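PDB 5A4A: maternal effect protein oskar from Drosophila melanogaster, which induces germ-cell fate as a maternal-effect protein of the germ plasm, and carries an SGNH-hydrolase-like OSK domain that binds RNA. Local coordinates for residues A20-F25 and Q200-S205; N121-G126 and S159-E164; N68-V73 and M113-I118; T62-R67 and R92-V97. One frame throughout, in Å; residues are numbered along the deposited sequence.

All four contacts lie within the OSK domain. Interactions 1 and 2 both involve the region around the last helix, 192-204: their centres are about 18 Å apart, and they touch where Val201 CG2 packs on Cys160 CB at 3.9 Å. Interaction 1 reaches interaction 3 through the central sheet, with Phe25 CE1 at 3.6 Å from Ile118 CD1. Interactions 3 and 4 use opposite ends of helix 63-71, their centres about 16 Å apart, and it is interaction 4 that holds the two sulfate ions. Interactions 1 and 4, with centres about 24 Å apart, fall on opposite sides of the chain's centre. Interaction 1 encloses the other three along the chain.

Interaction 1 of 4, residues A20-F25 and Q200-S205; sequences AYLLDF and QVIETS
Leu22 and Leu23 point side by side from a hairpin turn at the helical residues Ile202 and Glu203, but each leucine meets its partner at a different inclination. Leu22 comes in obliquely. With CG anti to the backbone N (chi1 -166°), it reaches forward and spreads its two methyls over the helix: CD1 lies 3.9 Å from Ile202 CG2, while CD2 sits 4.1 Å from Glu203 CG, in the groove between the two helical side chains. Leu23 instead crosses Glu203 at about a right angle, its CD1 resting on the Glu203 CG methylene at 3.9 Å and on the carboxylate carbon Glu203 CD at 4.0 Å. Glu203 thus turns carbon, not its oxygens, to the leucines, its extended chain laid past both. No hydrogen bond spans the two segments.

The leucines are set by a type I' beta turn from Leu22 to Phe25, in which Leu22 N bonds to Phe25 O and Phe25 N bonds back to Leu22 O at 2.8 Å. On the helical side the final turn is reinforced by hydroxyls: Thr204 OG1 donates to Gln200 O, and Ser205 OG donates to Val201 O at 2.7 Å, arriving on the opposite face of that carbonyl from Ser205 N.

The hairpin joins strand 21-22 to strand 25-29 at the border of the sheet. Beneath it Leu22 and Ile202 both settle on Ile82 of strand 80-84, and Ile202 also touches Thr120 of strand 116-120, so the end of helix 192-204 packs at once on the sheet and on the hairpin beside it.

Interaction 2 of 4, residues N121-G126 and S159-E164; sequences NLAPLG and SCLINE
Pro124 brings a puckered ring to this contact and meets Leu161 with its CG-CD edge, both atoms 3.8 Å from Leu161 CB; the two side chains cross at about a right angle. Next along the chain, Ile162 reaches the same CG, its CG2 methyl 4.1 Å from Pro124 CG. The flat group, the amide of Asn121, is held by hydrogen bonds at both ends: its OD1 accepts from the backbone N atoms of Ile157 and His158, and its ND2 donates to Asp156 OD1. This fixes the amide's rotation and ties the loop to the chain that leads into residues 159-164.

Leu161 does most of the reaching. Its CG stands beside the backbone N (chi1 -66°), which carries CD1 past the proline to Ala123 CB at 3.5 Å, a tight methyl-to-methyl contact. In Ile162 it is CG1 that takes the congested place between the backbone N and the carbonyl carbon (chi1 56°), leaving CG2 to face the proline. The contact is wholly apolar, without a hydrogen bond between the segments. Trp190 closes in on both Ala123 and Leu161, and Val198 of helix 192-204 adds to the cover of Leu161.

The segment 121-126 leaves strand 116-120, and the 3-10 turn 159-161 follows strand 154-155, its parallel neighbour in the sheet. Loops gathered at the C-terminal ends of adjacent parallel strands are characteristic of the alpha/beta/alpha SGNH-hydrolase fold, in whose enzymes this end of the sheet carries the active site.

Interaction 3 of 4, residues N68-V73 and M113-I118; sequences NRLKRV and MRLVPI
The Schellman turn that ends helix 96-112 presents Met113 to the last turn of helix 63-71, where Leu70 and Lys71 receive it. Met113 is stretched out beyond CG, with chi2 177° and chi3 171°, and lies across the helix end. Its SD sits 3.9 Å from Leu70 CB, and CE goes on to lie 3.8 Å from Leu70 O and 3.9 Å from Lys71 CG. The lysine chain, itself extended, crosses the thioether at about a right angle and lends only its aliphatic root. An alanine at Met113 would remove both SD and CE, which would probably leave a gap over Leu70 and deprive the Lys71 methylene of its apolar neighbour.

Further in, Leu70 CD2 meets Leu115 CD1 at 4.3 Å, a looser touch of branch ends. The reversal that separates Met113 from Leu115 is made by Arg114, whose phi is positive (58°). Leu70 is also packed against Met110 of helix 96-112 and Leu56 of strand 56-58, while Leu115 rests on Ile81 of strand 80-84.

In the chain, helices 87-91 and 96-112 connect strand 80-84 to its parallel neighbour 116-120, so Met113 stands where this beta-alpha-beta crossover turns back into the sheet. Helix 63-71 packs beside helix 96-112 on the same face, as in the helical layers of the SGNH-hydrolase alpha/beta/alpha sandwich.

Interaction 4 of 4, residues T62-R67 and R92-V97; sequences TINGAR and RGKPLV. With SO4 (sulfate ion), chain D; SO4 (sulfate ion), chain G.
Thr62 sets its CG2 methyl on one face of the Arg92 guanidinium, 3.3 Å from Arg92 NH1, and a sulfate ion (chain D) brings O4 over the opposite face. The same sulfate accepts a hydrogen bond from Arg92 NE through O3 at 2.7 Å. Lys94 arrives across Thr62 at about a right angle, but its NZ stays 4.1 Å from Thr62 OG1. A water makes the real link between the segments, accepting from Lys94 NZ at 2.8 Å and from Asn64 N at 2.9 Å.

As N-cap of helix 63-71, Thr62 OG1 accepts from Gly65 N at 2.9 Å, while Ile63 N is met by Asp89 OD1. One turn on, Arg67 grips a second sulfate (chain G) with almost straight bonds, NH1 to O3 (178°) and NH2 to O2 (174°), the sulfur lying in the guanidinium plane. The chain bends at chi3 (67°), swinging the guanidinium back so that Arg67 NH1 also donates to Asn64 OD1 at 3.0 Å, from above the amide plane. A methionine in place of Arg67 would probably leave this sulfate without the paired NH1 and NH2 bonds and Asn64 OD1 without this donor. Both ions probably come from the crystallisation liquor, yet they mark anion sites consistent with an RNA-binding surface.

Lys137 NZ ties Lys94 O, and with it the link, to helix 132-148. Ile63 packs on Ile99 of helix 96-112 and Phe141 of helix 132-148, and Thr62 lies on Val88 and Asp89 of helix 87-91, so the start of helix 63-71 sits among these three helices.

Interaction 1 of 4, residues A20-F25 and Q200-S205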
loop_
_atom_site.group_PDB
_atom_site.type_symbol
_atom_site.label_atom_id
_atom_site.label_comp_id
_atom_site.label_asym_id
_atom_site.label_seq_id
_atom_site.Cartn_x
_atom_site.Cartn_y
_atom_site.Cartn_z
ATOM N N ALA A 20 -8.440 6.896 5.525
ATOM C CA ALA A 20 -8.523 6.290 4.200
ATOM C C ALA A 20 -9.331 5.005 4.239
ATOM O O ALA A 20 -8.933 4.049 4.891
ATOM C CB ALA A 20 -7.128 6.015 3.651
ATOM N N TYR A 21 -10.475 5.019 3.557
ATOM C CA TYR A 21 -11.342 3.845 3.407
ATOM C C TYR A 21 -11.818 3.713 1.956
ATOM O O TYR A 21 -12.011 4.712 1.257
ATOM C CB TYR A 21 -12.584 3.995 4.283
ATOM C CG TYR A 21 -12.470 3.489 5.704
ATOM C CD1 TYR A 21 -11.649 4.127 6.626
ATOM C CD2 TYR A 21 -13.218 2.392 6.134
ATOM C CE1 TYR A 21 -11.560 3.684 7.929
ATOM C CE2 TYR A 21 -13.134 1.939 7.444
ATOM C CZ TYR A 21 -12.295 2.594 8.331
ATOM O OH TYR A 21 -12.192 2.167 9.634
ATOM N N LEU A 22 -12.053 2.481 1.520
ATOM C CA LEU A 22 -12.606 2.239 0.204
ATOM C C LEU A 22 -13.813 1.318 0.418
ATOM O O LEU A 22 -13.654 0.187 0.873
ATOM C CB LEU A 22 -11.528 1.581 -0.666
ATOM C CG LEU A 22 -11.587 1.430 -2.191
ATOM C CD1 LEU A 22 -10.186 1.176 -2.727
ATOM C CD2 LEU A 22 -12.459 0.301 -2.596
ATOM N N LEU A 23 -15.018 1.825 0.146
ATOM C CA LEU A 23 -16.254 1.037 0.283
ATOM C C LEU A 23 -16.396 0.343 1.643
ATOM O O LEU A 23 -16.736 -0.846 1.715
ATOM C CB LEU A 23 -16.368 -0.001 -0.832
ATOM C CG LEU A 23 -16.312 0.526 -2.268
ATOM C CD1 LEU A 23 -16.419 -0.615 -3.253
ATOM C CD2 LEU A 23 -17.413 1.563 -2.514
ATOM N N ASP A 24 -16.124 1.099 2.702
ATOM C CA ASP A 24 -16.171 0.617 4.081
ATOM C C ASP A 24 -15.024 -0.327 4.470
ATOM O O ASP A 24 -14.991 -0.810 5.595
ATOM C CB ASP A 24 -17.542 0.015 4.445
ATOM C CG ASP A 24 -18.682 1.014 4.306
ATOM O OD1 ASP A 24 -18.518 2.181 4.727
ATOM O OD2 ASP A 24 -19.746 0.628 3.772
ATOM N N PHE A 25 -14.083 -0.574 3.557
ATOM C CA PHE A 25 -12.853 -1.286 3.905
ATOM C C PHE A 25 -11.749 -0.296 4.274
ATOM O O PHE A 25 -11.439 0.594 3.488
ATOM C CB PHE A 25 -12.330 -2.086 2.713
ATOM C CG PHE A 25 -13.237 -3.206 2.260
ATOM C CD1 PHE A 25 -13.179 -4.458 2.855
ATOM C CD2 PHE A 25 -14.111 -3.014 1.207
ATOM C CE1 PHE A 25 -14.000 -5.488 2.420
ATOM C CE2 PHE A 25 -14.934 -4.040 0.769
ATOM C CZ PHE A 25 -14.875 -5.273 1.377
ATOM N N GLN A 200 -11.014 1.359 -10.090
ATOM C CA GLN A 200 -12.005 0.497 -10.725
ATOM C C GLN A 200 -11.613 -0.977 -10.741
ATOM O O GLN A 200 -12.470 -1.845 -10.599
ATOM C CB GLN A 200 -12.349 1.008 -12.120
ATOM C CG GLN A 200 -13.026 2.383 -12.071
ATOM C CD GLN A 200 -14.296 2.371 -11.227
ATOM O OE1 GLN A 200 -15.109 1.452 -11.329
ATOM N NE2 GLN A 200 -14.465 3.390 -10.390
ATOM N N VAL A 201 -10.329 -1.277 -10.891
ATOM C CA VAL A 201 -9.902 -2.675 -10.803
ATOM C C VAL A 201 -10.190 -3.241 -9.411
ATOM O O VAL A 201 -10.655 -4.374 -9.276
ATOM C CB VAL A 201 -8.401 -2.853 -11.135
ATOM C CG1 VAL A 201 -7.926 -4.258 -10.761
ATOM C CG2 VAL A 201 -8.150 -2.593 -12.612
ATOM N N ILE A 202 -9.907 -2.451 -8.380
ATOM C CA ILE A 202 -10.126 -2.889 -7.000
ATOM C C ILE A 202 -11.613 -3.083 -6.729
ATOM O O ILE A 202 -12.027 -4.124 -6.207
ATOM C CB ILE A 202 -9.522 -1.894 -5.980
ATOM C CG1 ILE A 202 -7.997 -1.838 -6.130
ATOM C CG2 ILE A 202 -9.917 -2.289 -4.543
ATOM C CD1 ILE A 202 -7.329 -0.690 -5.318
ATOM N N GLU A 203 -12.426 -2.100 -7.111
ATOM C CA GLU A 203 -13.861 -2.187 -6.834
ATOM C C GLU A 203 -14.511 -3.352 -7.565
ATOM O O GLU A 203 -15.296 -4.105 -6.987
ATOM C CB GLU A 203 -14.582 -0.886 -7.210
ATOM C CG GLU A 203 -14.229 0.310 -6.330
ATOM C CD GLU A 203 -15.260 1.419 -6.441
ATOM O OE1 GLU A 203 -16.294 1.193 -7.095
ATOM O OE2 GLU A 203 -15.051 2.510 -5.877
ATOM N N THR A 204 -14.192 -3.500 -8.846
ATOM C CA THR A 204 -14.859 -4.514 -9.654
ATOM C C THR A 204 -14.446 -5.922 -9.219
ATOM O O THR A 204 -15.187 -6.881 -9.419
ATOM C CB THR A 204 -14.601 -4.304 -11.150
ATOM O OG1 THR A 204 -13.194 -4.335 -11.408
ATOM C CG2 THR A 204 -15.152 -2.956 -11.583
ATOM N N SER A 205 -13.279 -6.033 -8.594
ATOM C CA SER A 205 -12.827 -7.311 -8.061
ATOM C C SER A 205 -13.532 -7.676 -6.752
ATOM O O SER A 205 -13.423 -8.811 -6.267
ATOM C CB SER A 205 -11.315 -7.264 -7.834
ATOM O OG SER A 205 -10.637 -7.043 -9.056
#

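Interaction 2 of 4, residues N121-G126 and S159-E164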
loop_
_atom_site.group_PDB
_atom_site.type_symbol
_atom_site.label_atom_id
_atom_site.label_comp_id
_atom_site.label_asym_id
_atom_site.label_seq_id
_atom_site.Cartn_x
_atom_site.Cartn_y
_atom_site.Cartn_z
ATOM N N ASN A 121 -1.620 -6.302 -5.612
ATOM C CA ASN A 121 -0.202 -6.379 -5.920
ATOM C C ASN A 121 0.360 -4.969 -6.193
ATOM O O ASN A 121 -0.351 -3.972 -6.041
ATOM C CB ASN A 121 0.108 -7.390 -7.041
ATOM C CG ASN A 121 -0.511 -7.016 -8.383
ATOM O OD1 ASN A 121 -1.076 -5.939 -8.552
ATOM N ND2 ASN A 121 -0.396 -7.919 -9.349
ATOM N N LEU A 122 1.621 -4.880 -6.580
ATOM C CA LEU A 122 2.239 -3.555 -6.719
ATOM C C LEU A 122 2.117 -3.015 -8.134
ATOM O O LEU A 122 2.427 -3.705 -9.098
ATOM C CB LEU A 122 3.711 -3.595 -6.331
ATOM C CG LEU A 122 4.023 -4.119 -4.932
ATOM C CD1 LEU A 122 5.498 -3.887 -4.601
ATOM C CD2 LEU A 122 3.120 -3.422 -3.914
ATOM N N ALA A 123 1.673 -1.769 -8.247
ATOM C CA ALA A 123 1.738 -1.050 -9.515
ATOM C C ALA A 123 3.196 -0.877 -9.935
ATOM O O ALA A 123 4.092 -0.838 -9.092
ATOM C CB ALA A 123 1.055 0.325 -9.382
ATOM N N PRO A 124 3.443 -0.779 -11.248
ATOM C CA PRO A 124 4.798 -0.460 -11.703
ATOM C C PRO A 124 5.225 0.887 -11.113
ATOM O O PRO A 124 4.380 1.764 -10.930
ATOM C CB PRO A 124 4.639 -0.341 -13.223
ATOM C CG PRO A 124 3.166 -0.066 -13.435
ATOM C CD PRO A 124 2.477 -0.839 -12.359
ATOM N N LEU A 125 6.503 1.030 -10.793
ATOM C CA LEU A 125 7.048 2.313 -10.353
ATOM C C LEU A 125 7.501 3.056 -11.603
ATOM O O LEU A 125 8.547 2.742 -12.187
ATOM C CB LEU A 125 8.208 2.088 -9.379
ATOM C CG LEU A 125 7.803 1.359 -8.093
ATOM C CD1 LEU A 125 9.022 0.978 -7.261
ATOM C CD2 LEU A 125 6.842 2.215 -7.269
ATOM N N GLY A 126 6.688 4.018 -12.030
ATOM C CA GLY A 126 6.848 4.626 -13.340
ATOM C C GLY A 126 8.173 5.321 -13.601
ATOM O O GLY A 126 8.677 5.290 -14.728
ATOM N N SER A 159 -1.441 -4.938 -13.868
ATOM C CA SER A 159 -1.764 -5.085 -15.290
ATOM C C SER A 159 -2.438 -3.870 -15.929
ATOM O O SER A 159 -2.205 -3.575 -17.104
ATOM C CB SER A 159 -2.614 -6.343 -15.521
ATOM O OG SER A 159 -1.856 -7.508 -15.240
ATOM N N CYS A 160 -3.252 -3.152 -15.163
ATOM C CA CYS A 160 -3.979 -2.020 -15.728
ATOM C C CYS A 160 -3.075 -0.825 -16.033
ATOM O O CYS A 160 -3.490 0.102 -16.718
ATOM C CB CYS A 160 -5.157 -1.602 -14.836
ATOM S SG CYS A 160 -4.758 -0.582 -13.380
ATOM N N LEU A 161 -1.840 -0.859 -15.541
ATOM C CA LEU A 161 -0.915 0.257 -15.727
ATOM C C LEU A 161 0.234 -0.080 -16.687
ATOM O O LEU A 161 1.176 0.694 -16.838
ATOM C CB LEU A 161 -0.378 0.737 -14.370
ATOM C CG LEU A 161 -1.417 1.359 -13.424
ATOM C CD1 LEU A 161 -0.825 1.661 -12.063
ATOM C CD2 LEU A 161 -2.012 2.636 -14.006
ATOM N N ILE A 162 0.154 -1.239 -17.331
ATOM C CA ILE A 162 1.114 -1.600 -18.368
ATOM C C ILE A 162 0.391 -1.872 -19.681
ATOM O O ILE A 162 -0.792 -2.222 -19.692
ATOM C CB ILE A 162 1.969 -2.821 -17.974
ATOM C CG1 ILE A 162 1.069 -4.011 -17.638
ATOM C CG2 ILE A 162 2.896 -2.471 -16.802
ATOM C CD1 ILE A 162 1.822 -5.299 -17.381
ATOM N N ASN A 163 1.101 -1.696 -20.792
ATOM C CA ASN A 163 0.497 -1.882 -22.102
ATOM C C ASN A 163 0.659 -3.303 -22.623
ATOM O O ASN A 163 1.207 -4.165 -21.943
ATOM C CB ASN A 163 1.070 -0.887 -23.114
ATOM C CG ASN A 163 2.485 -1.237 -23.550
ATOM O OD1 ASN A 163 3.201 -1.978 -22.874
ATOM N ND2 ASN A 163 2.900 -0.687 -24.684
ATOM N N GLU A 164 0.198 -3.511 -23.850
ATOM C CA GLU A 164 0.289 -4.789 -24.548
ATOM C C GLU A 164 1.699 -5.404 -24.538
ATOM O O GLU A 164 1.843 -6.624 -24.622
ATOM C CB GLU A 164 -0.243 -4.604 -25.975
#

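Interaction 3 of 4, residues N68-V73 and M113-I118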
loop_
_atom_site.group_PDB
_atom_site.type_symbol
_atom_site.label_atom_id
_atom_site.label_comp_id
_atom_site.label_asym_id
_atom_site.label_seq_id
_atom_site.Cartn_x
_atom_site.Cartn_y
_atom_site.Cartn_z
ATOM N N ASN A 68 4.177 -3.134 12.401
ATOM C CA ASN A 68 4.164 -2.280 13.592
ATOM C C ASN A 68 2.902 -1.441 13.717
ATOM O O ASN A 68 2.360 -1.277 14.817
ATOM C CB ASN A 68 5.391 -1.357 13.633
ATOM C CG ASN A 68 6.682 -2.111 13.890
ATOM O OD1 ASN A 68 6.676 -3.186 14.491
ATOM N ND2 ASN A 68 7.799 -1.550 13.431
ATOM N N ARG A 69 2.436 -0.909 12.593
ATOM C CA ARG A 69 1.266 -0.034 12.589
ATOM C C ARG A 69 0.030 -0.766 13.116
ATOM O O ARG A 69 -0.755 -0.200 13.877
ATOM C CB ARG A 69 1.011 0.511 11.182
ATOM C CG ARG A 69 -0.160 1.493 11.075
ATOM C CD ARG A 69 0.140 2.806 11.778
ATOM N NE ARG A 69 -1.024 3.690 11.809
ATOM C CZ ARG A 69 -1.979 3.639 12.732
ATOM N NH1 ARG A 69 -1.932 2.726 13.700
ATOM N NH2 ARG A 69 -2.990 4.495 12.686
ATOM N N LEU A 70 -0.133 -2.029 12.720
ATOM C CA LEU A 70 -1.281 -2.818 13.168
ATOM C C LEU A 70 -1.280 -3.113 14.661
ATOM O O LEU A 70 -2.339 -3.319 15.255
ATOM C CB LEU A 70 -1.391 -4.127 12.379
ATOM C CG LEU A 70 -1.753 -3.939 10.909
ATOM C CD1 LEU A 70 -1.817 -5.305 10.223
ATOM C CD2 LEU A 70 -3.079 -3.215 10.782
ATOM N N LYS A 71 -0.095 -3.137 15.264
ATOM C CA LYS A 71 0.015 -3.323 16.707
ATOM C C LYS A 71 -0.455 -2.062 17.405
ATOM O O LYS A 71 -0.835 -2.088 18.574
ATOM C CB LYS A 71 1.456 -3.619 17.112
ATOM C CG LYS A 71 2.021 -4.905 16.543
ATOM C CD LYS A 71 3.480 -5.109 16.953
ATOM C CE LYS A 71 3.998 -6.443 16.428
ATOM N NZ LYS A 71 5.449 -6.657 16.705
ATOM N N ARG A 72 -0.407 -0.948 16.683
ATOM C CA ARG A 72 -0.850 0.322 17.229
ATOM C C ARG A 72 -2.212 0.702 16.664
ATOM O O ARG A 72 -2.532 1.882 16.524
ATOM C CB ARG A 72 0.192 1.419 16.984
ATOM C CG ARG A 72 1.505 1.151 17.704
ATOM C CD ARG A 72 2.495 2.304 17.576
ATOM N NE ARG A 72 3.659 2.097 18.437
ATOM N N VAL A 73 -3.012 -0.315 16.352
ATOM C CA VAL A 73 -4.391 -0.099 15.946
ATOM C C VAL A 73 -5.275 -1.146 16.612
ATOM O O VAL A 73 -4.797 -2.216 16.984
ATOM C CB VAL A 73 -4.560 -0.160 14.410
ATOM C CG1 VAL A 73 -4.775 -1.589 13.950
ATOM C CG2 VAL A 73 -5.720 0.713 13.967
ATOM N N MET A 113 -4.204 -11.547 14.597
ATOM C CA MET A 113 -5.032 -10.440 15.067
ATOM C C MET A 113 -6.483 -10.564 14.627
ATOM O O MET A 113 -7.311 -9.710 14.968
ATOM C CB MET A 113 -4.472 -9.107 14.571
ATOM C CG MET A 113 -3.132 -8.766 15.161
ATOM S SD MET A 113 -2.518 -7.230 14.468
ATOM C CE MET A 113 -1.100 -6.945 15.520
ATOM N N ARG A 114 -6.775 -11.624 13.870
ATOM C CA ARG A 114 -8.092 -11.834 13.260
ATOM C C ARG A 114 -8.509 -10.677 12.343
ATOM O O ARG A 114 -9.682 -10.309 12.277
ATOM C CB ARG A 114 -9.144 -12.123 14.334
ATOM C CG ARG A 114 -8.764 -13.298 15.218
ATOM C CD ARG A 114 -9.614 -13.338 16.475
ATOM N NE ARG A 114 -9.482 -12.103 17.247
ATOM C CZ ARG A 114 -8.566 -11.897 18.192
ATOM N NH1 ARG A 114 -7.694 -12.850 18.497
ATOM N NH2 ARG A 114 -8.524 -10.738 18.837
ATOM N N LEU A 115 -7.531 -10.117 11.634
ATOM C CA LEU A 115 -7.788 -9.123 10.593
ATOM C C LEU A 115 -7.590 -9.790 9.241
ATOM O O LEU A 115 -6.577 -10.456 9.014
ATOM C CB LEU A 115 -6.819 -7.943 10.739
ATOM C CG LEU A 115 -6.894 -7.252 12.100
ATOM C CD1 LEU A 115 -5.807 -6.185 12.209
ATOM C CD2 LEU A 115 -8.270 -6.650 12.302
ATOM N N VAL A 116 -8.546 -9.620 8.331
ATOM C CA VAL A 116 -8.472 -10.324 7.050
ATOM C C VAL A 116 -7.881 -9.437 5.968
ATOM O O VAL A 116 -8.464 -8.417 5.631
ATOM C CB VAL A 116 -9.869 -10.764 6.583
ATOM C CG1 VAL A 116 -9.762 -11.610 5.320
ATOM C CG2 VAL A 116 -10.594 -11.532 7.694
ATOM N N PRO A 117 -6.724 -9.828 5.405
ATOM C CA PRO A 117 -6.146 -9.012 4.334
ATOM C C PRO A 117 -6.820 -9.291 3.000
ATOM O O PRO A 117 -7.058 -10.460 2.667
ATOM C CB PRO A 117 -4.676 -9.476 4.272
ATOM C CG PRO A 117 -4.558 -10.643 5.235
ATOM C CD PRO A 117 -5.934 -11.040 5.673
ATOM N N ILE A 118 -7.153 -8.220 2.282
ATOM C CA ILE A 118 -7.471 -8.281 0.859
ATOM C C ILE A 118 -6.286 -7.645 0.151
ATOM O O ILE A 118 -6.001 -6.458 0.346
ATOM C CB ILE A 118 -8.783 -7.527 0.535
ATOM C CG1 ILE A 118 -9.982 -8.248 1.172
ATOM C CG2 ILE A 118 -8.978 -7.418 -0.980
ATOM C CD1 ILE A 118 -11.281 -7.436 1.163
#

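Interaction 4 of 4, residues T62-R67 and R92-V97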
loop_
_atom_site.group_PDB
_atom_site.type_symbol
_atom_site.label_atom_id
_atom_site.label_comp_id
_atom_site.label_asym_id
_atom_site.label_seq_id
_atom_site.Cartn_x
_atom_site.Cartn_y
_atom_site.Cartn_z
ATOM N N THR A 62 6.695 0.666 5.188
ATOM C CA THR A 62 7.216 -0.581 4.657
ATOM C C THR A 62 6.348 -1.729 5.167
ATOM O O THR A 62 5.424 -1.525 5.965
ATOM C CB THR A 62 8.647 -0.828 5.138
ATOM O OG1 THR A 62 8.645 -0.841 6.568
ATOM C CG2 THR A 62 9.595 0.285 4.640
ATOM N N ILE A 63 6.673 -2.940 4.733
ATOM C CA ILE A 63 5.981 -4.120 5.226
ATOM C C ILE A 63 6.159 -4.219 6.744
ATOM O O ILE A 63 5.186 -4.420 7.467
ATOM C CB ILE A 63 6.479 -5.397 4.531
ATOM C CG1 ILE A 63 6.082 -5.385 3.054
ATOM C CG2 ILE A 63 5.895 -6.634 5.193
ATOM C CD1 ILE A 63 6.916 -6.331 2.192
ATOM N N ASN A 64 7.389 -4.049 7.224
ATOM C CA ASN A 64 7.636 -4.012 8.669
ATOM C C ASN A 64 6.932 -2.846 9.358
ATOM O O ASN A 64 6.424 -2.988 10.473
ATOM C CB ASN A 64 9.138 -4.004 8.973
ATOM C CG ASN A 64 9.751 -5.382 8.854
ATOM O OD1 ASN A 64 9.047 -6.358 8.600
ATOM N ND2 ASN A 64 11.070 -5.471 9.030
ATOM N N GLY A 65 6.887 -1.697 8.689
ATOM C CA GLY A 65 6.122 -0.570 9.195
ATOM C C GLY A 65 4.655 -0.925 9.380
ATOM O O GLY A 65 4.028 -0.514 10.360
ATOM N N ALA A 66 4.110 -1.687 8.432
ATOM C CA ALA A 66 2.711 -2.097 8.486
ATOM C C ALA A 66 2.498 -3.065 9.648
ATOM O O ALA A 66 1.504 -2.976 10.372
ATOM C CB ALA A 66 2.277 -2.728 7.157
ATOM N N ARG A 67 3.446 -3.978 9.828
ATOM C CA ARG A 67 3.411 -4.923 10.943
ATOM C C ARG A 67 3.341 -4.163 12.268
ATOM O O ARG A 67 2.537 -4.500 13.147
ATOM C CB ARG A 67 4.648 -5.832 10.905
ATOM C CG ARG A 67 4.624 -6.904 9.808
ATOM C CD ARG A 67 5.961 -7.646 9.696
ATOM N NE ARG A 67 6.257 -8.472 10.870
ATOM C CZ ARG A 67 7.466 -8.944 11.168
ATOM N NH1 ARG A 67 8.499 -8.676 10.381
ATOM N NH2 ARG A 67 7.641 -9.692 12.251
ATOM N N ARG A 92 13.597 1.291 -1.264
ATOM C CA ARG A 92 14.709 1.422 -0.319
ATOM C C ARG A 92 15.789 0.384 -0.583
ATOM O O ARG A 92 16.833 0.384 0.070
ATOM C CB ARG A 92 14.236 1.290 1.136
ATOM C CG ARG A 92 13.448 2.478 1.643
ATOM C CD ARG A 92 13.041 2.325 3.112
ATOM N NE ARG A 92 12.188 3.438 3.522
ATOM C CZ ARG A 92 11.598 3.557 4.707
ATOM N NH1 ARG A 92 11.759 2.624 5.643
ATOM N NH2 ARG A 92 10.845 4.621 4.953
ATOM N N GLY A 93 15.518 -0.517 -1.520
ATOM C CA GLY A 93 16.488 -1.520 -1.917
ATOM C C GLY A 93 16.621 -2.670 -0.935
ATOM O O GLY A 93 17.679 -3.290 -0.849
ATOM N N LYS A 94 15.561 -2.962 -0.187
ATOM C CA LYS A 94 15.589 -4.128 0.693
ATOM C C LYS A 94 15.739 -5.389 -0.155
ATOM O O LYS A 94 15.198 -5.466 -1.260
ATOM C CB LYS A 94 14.338 -4.207 1.580
ATOM C CG LYS A 94 14.266 -3.124 2.663
ATOM C CD LYS A 94 13.409 -3.581 3.845
ATOM C CE LYS A 94 13.011 -2.415 4.744
ATOM N NZ LYS A 94 12.205 -2.870 5.918
ATOM N N PRO A 95 16.509 -6.367 0.343
ATOM C CA PRO A 95 16.667 -7.619 -0.400
ATOM C C PRO A 95 15.314 -8.296 -0.581
ATOM O O PRO A 95 14.493 -8.290 0.335
ATOM C CB PRO A 95 17.558 -8.465 0.515
ATOM C CG PRO A 95 18.254 -7.480 1.395
ATOM C CD PRO A 95 17.302 -6.346 1.583
ATOM N N LEU A 96 15.083 -8.864 -1.758
ATOM C CA LEU A 96 13.826 -9.562 -2.039
ATOM C C LEU A 96 13.498 -10.656 -1.015
ATOM O O LEU A 96 12.351 -10.778 -0.583
ATOM C CB LEU A 96 13.835 -10.137 -3.459
ATOM C CG LEU A 96 12.585 -10.915 -3.874
ATOM C CD1 LEU A 96 11.380 -9.990 -3.993
ATOM C CD2 LEU A 96 12.829 -11.663 -5.184
ATOM N N VAL A 97 14.497 -11.445 -0.619
ATOM C CA VAL A 97 14.272 -12.495 0.376
ATOM C C VAL A 97 13.719 -11.921 1.679
ATOM O O VAL A 97 12.833 -12.512 2.295
ATOM C CB VAL A 97 15.546 -13.351 0.651
ATOM C CG1 VAL A 97 16.675 -12.496 1.211
ATOM C CG2 VAL A 97 15.226 -14.495 1.602
HETATM S S SO4 D . 14.165 6.044 2.691
HETATM O O1 SO4 D . 15.039 5.555 1.627
HETATM O O2 SO4 D . 14.396 7.471 2.931
HETATM O O3 SO4 D . 12.771 5.799 2.321
HETATM O O4 SO4 D . 14.453 5.312 3.921
HETATM S S SO4 G . 11.348 -10.317 12.346
HETATM O O1 SO4 G . 12.125 -9.404 13.185
HETATM O O2 SO4 G . 10.109 -10.658 13.046
HETATM O O3 SO4 G . 11.052 -9.658 11.074
HETATM O O4 SO4 G . 12.105 -11.538 12.079
HETATM O O HOH W 1 9.845 -4.341 5.680
#